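Local atomic coordinates of FAD-binding PCMH-type domain-containing protein (PDB entry 6YJO), a protein that probably acts as an oxidoreductase, a flavoenzyme of the oxygen-dependent FAD-linked family that carries its flavin-adenine dinucleotide cofactor covalently attached. Residues V120-T125 and Q335-D340; V145-F150 and Q331-R336. All coordinates share one frame; numbering follows the deposited sequence.

Interaction 1. Residues V120-T125 and Q335-D340; sequences VDAMDT and QRRPYD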
loop_
_atom_site.group_PDB
_atom_site.type_symbol
_atom_site.label_atom_id
_atom_site.label_comp_id
_atom_site.label_asym_id
_atom_site.label_seq_id
_atom_site.Cartn_x
_atom_site.Cartn_y
_atom_site.Cartn_z
ATOM N N VAL A 120 -3.700 3.948 16.517
ATOM C CA VAL A 120 -5.132 3.692 16.403
ATOM C C VAL A 120 -5.386 2.193 16.289
ATOM O O VAL A 120 -6.505 1.764 15.983
ATOM C CB VAL A 120 -5.730 4.448 15.200
ATOM C CG1 VAL A 120 -5.384 5.926 15.276
ATOM C CG2 VAL A 120 -5.245 3.848 13.881
ATOM N N ASP A 121 -4.354 1.390 16.561
ATOM C CA ASP A 121 -4.463 -0.059 16.417
ATOM C C ASP A 121 -5.590 -0.641 17.269
ATOM O O ASP A 121 -6.172 -1.669 16.906
ATOM C CB ASP A 121 -3.124 -0.705 16.787
ATOM C CG ASP A 121 -3.153 -2.222 16.702
ATOM O OD1 ASP A 121 -4.039 -2.771 16.013
ATOM O OD2 ASP A 121 -2.282 -2.865 17.328
ATOM N N ALA A 122 -5.909 -0.012 18.404
ATOM C CA ALA A 122 -6.949 -0.529 19.287
ATOM C C ALA A 122 -8.360 -0.253 18.777
ATOM O O ALA A 122 -9.315 -0.841 19.298
ATOM C CB ALA A 122 -6.786 0.062 20.692
ATOM N N MET A 123 -8.518 0.609 17.775
ATOM C CA MET A 123 -9.821 0.913 17.182
ATOM C C MET A 123 -9.922 0.118 15.885
ATOM O O MET A 123 -9.446 0.549 14.835
ATOM C CB MET A 123 -9.962 2.412 16.946
ATOM C CG MET A 123 -9.843 3.248 18.210
ATOM S SD MET A 123 -9.754 5.024 17.898
ATOM C CE MET A 123 -11.213 5.267 16.877
ATOM N N ASP A 124 -10.547 -1.066 15.962
ATOM C CA ASP A 124 -10.589 -1.982 14.826
ATOM C C ASP A 124 -11.984 -2.553 14.573
ATOM O O ASP A 124 -12.106 -3.609 13.944
ATOM C CB ASP A 124 -9.590 -3.128 15.026
ATOM C CG ASP A 124 -9.940 -4.013 16.210
ATOM O OD1 ASP A 124 -10.974 -3.768 16.865
ATOM O OD2 ASP A 124 -9.176 -4.964 16.486
ATOM N N THR A 125 -13.039 -1.886 15.031
ATOM C CA THR A 125 -14.381 -2.429 14.869
ATOM C C THR A 125 -14.835 -2.313 13.417
ATOM O O THR A 125 -14.786 -1.229 12.824
ATOM C CB THR A 125 -15.364 -1.707 15.795
ATOM O OG1 THR A 125 -14.932 -1.848 17.157
ATOM C CG2 THR A 125 -16.769 -2.277 15.642
ATOM N N GLN A 335 -5.864 -10.813 11.867
ATOM C CA GLN A 335 -4.815 -10.160 12.646
ATOM C C GLN A 335 -5.417 -9.041 13.484
ATOM O O GLN A 335 -6.204 -8.235 12.979
ATOM C CB GLN A 335 -3.731 -9.577 11.734
ATOM C CG GLN A 335 -2.783 -10.583 11.100
ATOM C CD GLN A 335 -2.059 -11.447 12.121
ATOM O OE1 GLN A 335 -1.938 -11.081 13.289
ATOM N NE2 GLN A 335 -1.592 -12.612 11.684
ATOM N N ARG A 336 -5.037 -8.981 14.759
ATOM C CA ARG A 336 -5.488 -7.931 15.662
ATOM C C ARG A 336 -4.368 -7.599 16.636
ATOM O O ARG A 336 -3.278 -8.181 16.592
ATOM C CB ARG A 336 -6.749 -8.348 16.428
ATOM C CG ARG A 336 -7.944 -8.631 15.539
ATOM C CD ARG A 336 -9.184 -8.978 16.343
ATOM N NE ARG A 336 -9.739 -7.819 17.036
ATOM C CZ ARG A 336 -11.010 -7.700 17.407
ATOM N NH1 ARG A 336 -11.885 -8.663 17.147
ATOM N NH2 ARG A 336 -11.413 -6.604 18.035
ATOM N N ARG A 337 -4.653 -6.663 17.523
ATOM C CA ARG A 337 -3.739 -6.270 18.583
ATOM C C ARG A 337 -3.781 -7.296 19.715
ATOM O O ARG A 337 -4.859 -7.764 20.089
ATOM C CB ARG A 337 -4.116 -4.889 19.114
ATOM C CG ARG A 337 -3.277 -4.403 20.272
ATOM C CD ARG A 337 -3.653 -2.978 20.641
ATOM N NE ARG A 337 -2.705 -2.394 21.586
ATOM C CZ ARG A 337 -1.546 -1.845 21.238
ATOM N NH1 ARG A 337 -1.182 -1.808 19.962
ATOM N NH2 ARG A 337 -0.746 -1.338 22.166
ATOM N N PRO A 338 -2.623 -7.656 20.295
ATOM C CA PRO A 338 -1.292 -7.115 19.991
ATOM C C PRO A 338 -0.658 -7.734 18.744
ATOM O O PRO A 338 -0.947 -8.882 18.402
ATOM C CB PRO A 338 -0.489 -7.469 21.241
ATOM C CG PRO A 338 -1.093 -8.759 21.690
ATOM C CD PRO A 338 -2.566 -8.677 21.358
ATOM N N TYR A 339 0.218 -6.972 18.091
ATOM C CA TYR A 339 0.805 -7.340 16.810
ATOM C C TYR A 339 2.315 -7.197 16.910
ATOM O O TYR A 339 2.813 -6.125 17.268
ATOM C CB TYR A 339 0.245 -6.452 15.693
ATOM C CG TYR A 339 0.649 -6.846 14.295
ATOM C CD1 TYR A 339 0.031 -7.906 13.642
ATOM C CD2 TYR A 339 1.625 -6.136 13.613
ATOM C CE1 TYR A 339 0.391 -8.257 12.354
ATOM C CE2 TYR A 339 1.989 -6.475 12.330
ATOM C CZ TYR A 339 1.369 -7.536 11.702
ATOM O OH TYR A 339 1.733 -7.877 10.417
ATOM N N ASP A 340 3.041 -8.271 16.602
ATOM C CA ASP A 340 4.493 -8.297 16.769
ATOM C C ASP A 340 5.154 -8.994 15.582
ATOM O O ASP A 340 5.934 -9.934 15.739
ATOM C CB ASP A 340 4.863 -8.975 18.090
ATOM C CG ASP A 340 6.184 -8.486 18.650
ATOM O OD1 ASP A 340 6.286 -7.282 18.965
ATOM O OD2 ASP A 340 7.119 -9.304 18.779
HETATM O O HOH W 1 -6.825 -4.366 17.194
#
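Asp121 turns its carboxylate toward Arg337 by placing CG anti to its own backbone N (chi1 179°), and Arg337, with CG likewise anti to N and its chain extended as far as NE, lays its methylenes alongside that carboxylate. Asp121 OD2 therefore approaches CB of Arg337 at 3.3 Å as well as accepting from Arg337 NH1 at 3.0 Å, in a fairly straight salt-bridge hydrogen bond (155° at the hydrogen). The oxygen lies in the guanidinium plane, at its edge, but is met on its anti side and somewhat above the carboxylate plane. The other terminal nitrogen, NH2, forms a salt bridge with Glu57 OE1, so acids at both nitrogens hold the group's rotation, while Ala122, whose small side chain lets the arginine chain pass, has CB 4.4 Å from Arg337 CD. The second bridge is looser. The Arg336 chain bends at chi3 and brings NE 3.0 Å and NH2 3.2 Å from Asp124 OD2; both bonds are weak and bent, with carboxylate and guanidinium 67° apart. A water lies between the loops, 2.8 Å from Asp121 O and also near Asp124 OD2, and accepts from Arg337 N. The loop 120-125 follows strand 116-119 of the FAD-binding domain, where Val120 touches the cofactor; on the other loop, Tyr339 OH bonds to His102, one of the flavin's two covalent attachment residues. Paired with arginines, the buried Asp121 and Asp124 are probably stabilised as anions, so the seam, about 8 Å from the cofactor at the Asp121 side chain, is probably held mainly by electrostatics.

Interaction 2. Residues V145-F150 and Q331-R336; sequences VATDLF and QALDQR
Thr147 and Asp334 meet with their side chains at about a right angle, and both branches of the threonine reach the aspartate. Its methyl CG2 faces the carboxylate, 4.0 Å from Asp334 OD2, while OG1 lies 3.9 Å from Asp334 CB. The same OG1 comes to 3.8 Å from Leu333 CB, and the threonine and leucine side chains run obliquely past one another. OG1 stands beside the backbone N of its own residue (chi1 -67°), a position from which it reaches back one turn to hydrogen-bond Gly143 O. The hydroxyl is thus engaged within its own helix and meets the loop by van der Waals contact. A short, branched residue suits this place, because the loop backbone passes close: the CA atoms of Thr147 and Asp334 are 6.0 Å apart. Asp334 is the centre of an inverse gamma turn, which puts a sharp kink in the chain where it passes helix 142-152 of the FAD-binding domain. Just before it, Leu333 packs against Leu324 and Asn325 of helix 320-326, and Ala146 touches the same Leu324, so helix 320-326 is the shared neighbour of Leu333 and Ala146. The acid is at the solvent side; with CG anti to the backbone N (chi1 -168°), its carboxylate is carried up to the methyl of Thr147, and its OD1 receives a weak hydrogen bond from His144. Asp148 OD1 is 4.9 Å from Asp334 OD2, a proximity of like charges; Arg336, which is salt-bridged to Asp124, has NH1 5.4 Å from Asp148 OD2 and may soften it.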
loop_
_atom_site.group_PDB
_atom_site.type_symbol
_atom_site.label_atom_id
_atom_site.label_comp_id
_atom_site.label_asym_id
_atom_site.label_seq_id
_atom_site.Cartn_x
_atom_site.Cartn_y
_atom_site.Cartn_z
ATOM N N VAL A 145 -10.464 -7.258 8.496
ATOM C CA VAL A 145 -11.543 -6.676 7.705
ATOM C C VAL A 145 -12.207 -7.739 6.840
ATOM O O VAL A 145 -13.436 -7.849 6.803
ATOM C CB VAL A 145 -11.005 -5.510 6.854
ATOM C CG1 VAL A 145 -12.074 -5.026 5.875
ATOM C CG2 VAL A 145 -10.548 -4.373 7.750
ATOM N N ALA A 146 -11.404 -8.537 6.127
ATOM C CA ALA A 146 -11.966 -9.596 5.293
ATOM C C ALA A 146 -12.676 -10.643 6.140
ATOM O O ALA A 146 -13.724 -11.168 5.745
ATOM C CB ALA A 146 -10.867 -10.251 4.459
ATOM N N THR A 147 -12.114 -10.964 7.307
ATOM C CA THR A 147 -12.715 -11.977 8.170
ATOM C C THR A 147 -14.085 -11.536 8.662
ATOM O O THR A 147 -15.023 -12.339 8.693
ATOM C CB THR A 147 -11.788 -12.278 9.354
ATOM O OG1 THR A 147 -10.595 -12.916 8.877
ATOM C CG2 THR A 147 -12.481 -13.180 10.369
ATOM N N ASP A 148 -14.223 -10.266 9.051
ATOM C CA ASP A 148 -15.491 -9.785 9.590
ATOM C C ASP A 148 -16.505 -9.452 8.500
ATOM O O ASP A 148 -17.715 -9.541 8.743
ATOM C CB ASP A 148 -15.255 -8.561 10.474
ATOM C CG ASP A 148 -14.878 -8.936 11.894
ATOM O OD1 ASP A 148 -14.387 -10.066 12.103
ATOM O OD2 ASP A 148 -15.090 -8.106 12.803
ATOM N N LEU A 149 -16.050 -9.075 7.303
ATOM C CA LEU A 149 -16.990 -8.756 6.231
ATOM C C LEU A 149 -17.584 -10.015 5.616
ATOM O O LEU A 149 -18.768 -10.040 5.263
ATOM C CB LEU A 149 -16.304 -7.921 5.149
ATOM C CG LEU A 149 -16.011 -6.454 5.470
ATOM C CD1 LEU A 149 -15.307 -5.809 4.289
ATOM C CD2 LEU A 149 -17.290 -5.709 5.805
ATOM N N PHE A 150 -16.777 -11.068 5.475
ATOM C CA PHE A 150 -17.273 -12.324 4.928
ATOM C C PHE A 150 -18.174 -13.057 5.911
ATOM O O PHE A 150 -19.000 -13.867 5.480
ATOM C CB PHE A 150 -16.094 -13.215 4.525
ATOM C CG PHE A 150 -16.499 -14.536 3.934
ATOM C CD1 PHE A 150 -16.690 -15.644 4.744
ATOM C CD2 PHE A 150 -16.678 -14.671 2.566
ATOM C CE1 PHE A 150 -17.061 -16.863 4.201
ATOM C CE2 PHE A 150 -17.048 -15.885 2.017
ATOM C CZ PHE A 150 -17.238 -16.982 2.836
ATOM N N GLN A 331 0.611 -16.117 7.440
ATOM C CA GLN A 331 0.013 -15.302 8.490
ATOM C C GLN A 331 -1.491 -15.535 8.560
ATOM O O GLN A 331 -2.186 -15.471 7.540
ATOM C CB GLN A 331 0.302 -13.822 8.244
ATOM C CG GLN A 331 1.672 -13.378 8.719
ATOM C CD GLN A 331 1.604 -12.532 9.973
ATOM O OE1 GLN A 331 2.050 -12.949 11.041
ATOM N NE2 GLN A 331 1.042 -11.333 9.848
ATOM N N ALA A 332 -1.988 -15.793 9.767
ATOM C CA ALA A 332 -3.419 -15.985 9.956
ATOM C C ALA A 332 -4.168 -14.700 9.614
ATOM O O ALA A 332 -3.724 -13.600 9.946
ATOM C CB ALA A 332 -3.703 -16.410 11.396
ATOM N N LEU A 333 -5.318 -14.844 8.951
ATOM C CA LEU A 333 -6.021 -13.681 8.413
ATOM C C LEU A 333 -6.413 -12.712 9.523
ATOM O O LEU A 333 -6.003 -11.548 9.518
ATOM C CB LEU A 333 -7.253 -14.131 7.619
ATOM C CG LEU A 333 -7.064 -14.629 6.180
ATOM C CD1 LEU A 333 -8.384 -14.534 5.430
ATOM C CD2 LEU A 333 -5.979 -13.849 5.431
ATOM N N ASP A 334 -7.184 -13.182 10.505
ATOM C CA ASP A 334 -7.771 -12.292 11.502
ATOM C C ASP A 334 -6.699 -11.701 12.411
ATOM O O ASP A 334 -6.640 -12.028 13.598
ATOM C CB ASP A 334 -8.824 -13.044 12.326
ATOM C CG ASP A 334 -9.667 -12.119 13.185
ATOM O OD1 ASP A 334 -9.390 -10.902 13.197
ATOM O OD2 ASP A 334 -10.610 -12.609 13.845
ATOM N N GLN A 335 -5.864 -10.813 11.867
ATOM C CA GLN A 335 -4.815 -10.160 12.646
ATOM C C GLN A 335 -5.417 -9.041 13.484
ATOM O O GLN A 335 -6.204 -8.235 12.979
ATOM C CB GLN A 335 -3.731 -9.577 11.734
ATOM C CG GLN A 335 -2.783 -10.583 11.100
ATOM C CD GLN A 335 -2.059 -11.447 12.121
ATOM O OE1 GLN A 335 -1.938 -11.081 13.289
ATOM N NE2 GLN A 335 -1.592 -12.612 11.684
ATOM N N ARG A 336 -5.037 -8.981 14.759
ATOM C CA ARG A 336 -5.488 -7.931 15.662
ATOM C C ARG A 336 -4.368 -7.599 16.636
ATOM O O ARG A 336 -3.278 -8.181 16.592
ATOM C CB ARG A 336 -6.749 -8.348 16.428
ATOM C CG ARG A 336 -7.944 -8.631 15.539
ATOM C CD ARG A 336 -9.184 -8.978 16.343
ATOM N NE ARG A 336 -9.739 -7.819 17.036
ATOM C CZ ARG A 336 -11.010 -7.700 17.407
ATOM N NH1 ARG A 336 -11.885 -8.663 17.147
ATOM N NH2 ARG A 336 -11.413 -6.604 18.035
#

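Both contacts bring the loop between helix 320-326 and strand 346-352 against the FAD-binding domain, with their centres about 11 Å apart, and their segments overlap at Gln335-Arg336. Interaction 1 is the larger, joining this loop to another loop through salt bridges and a water, with two buried acids on the FAD-binding side. Interaction 2 joins it to the flank of helix 142-152 and has no hydrogen bond across the segments; a threonine, a leucine and an aspartate meet there through van der Waals contact. Each is partly buried. Arg336 spends its charge on Asp124 in interaction 1 and makes no contact in interaction 2.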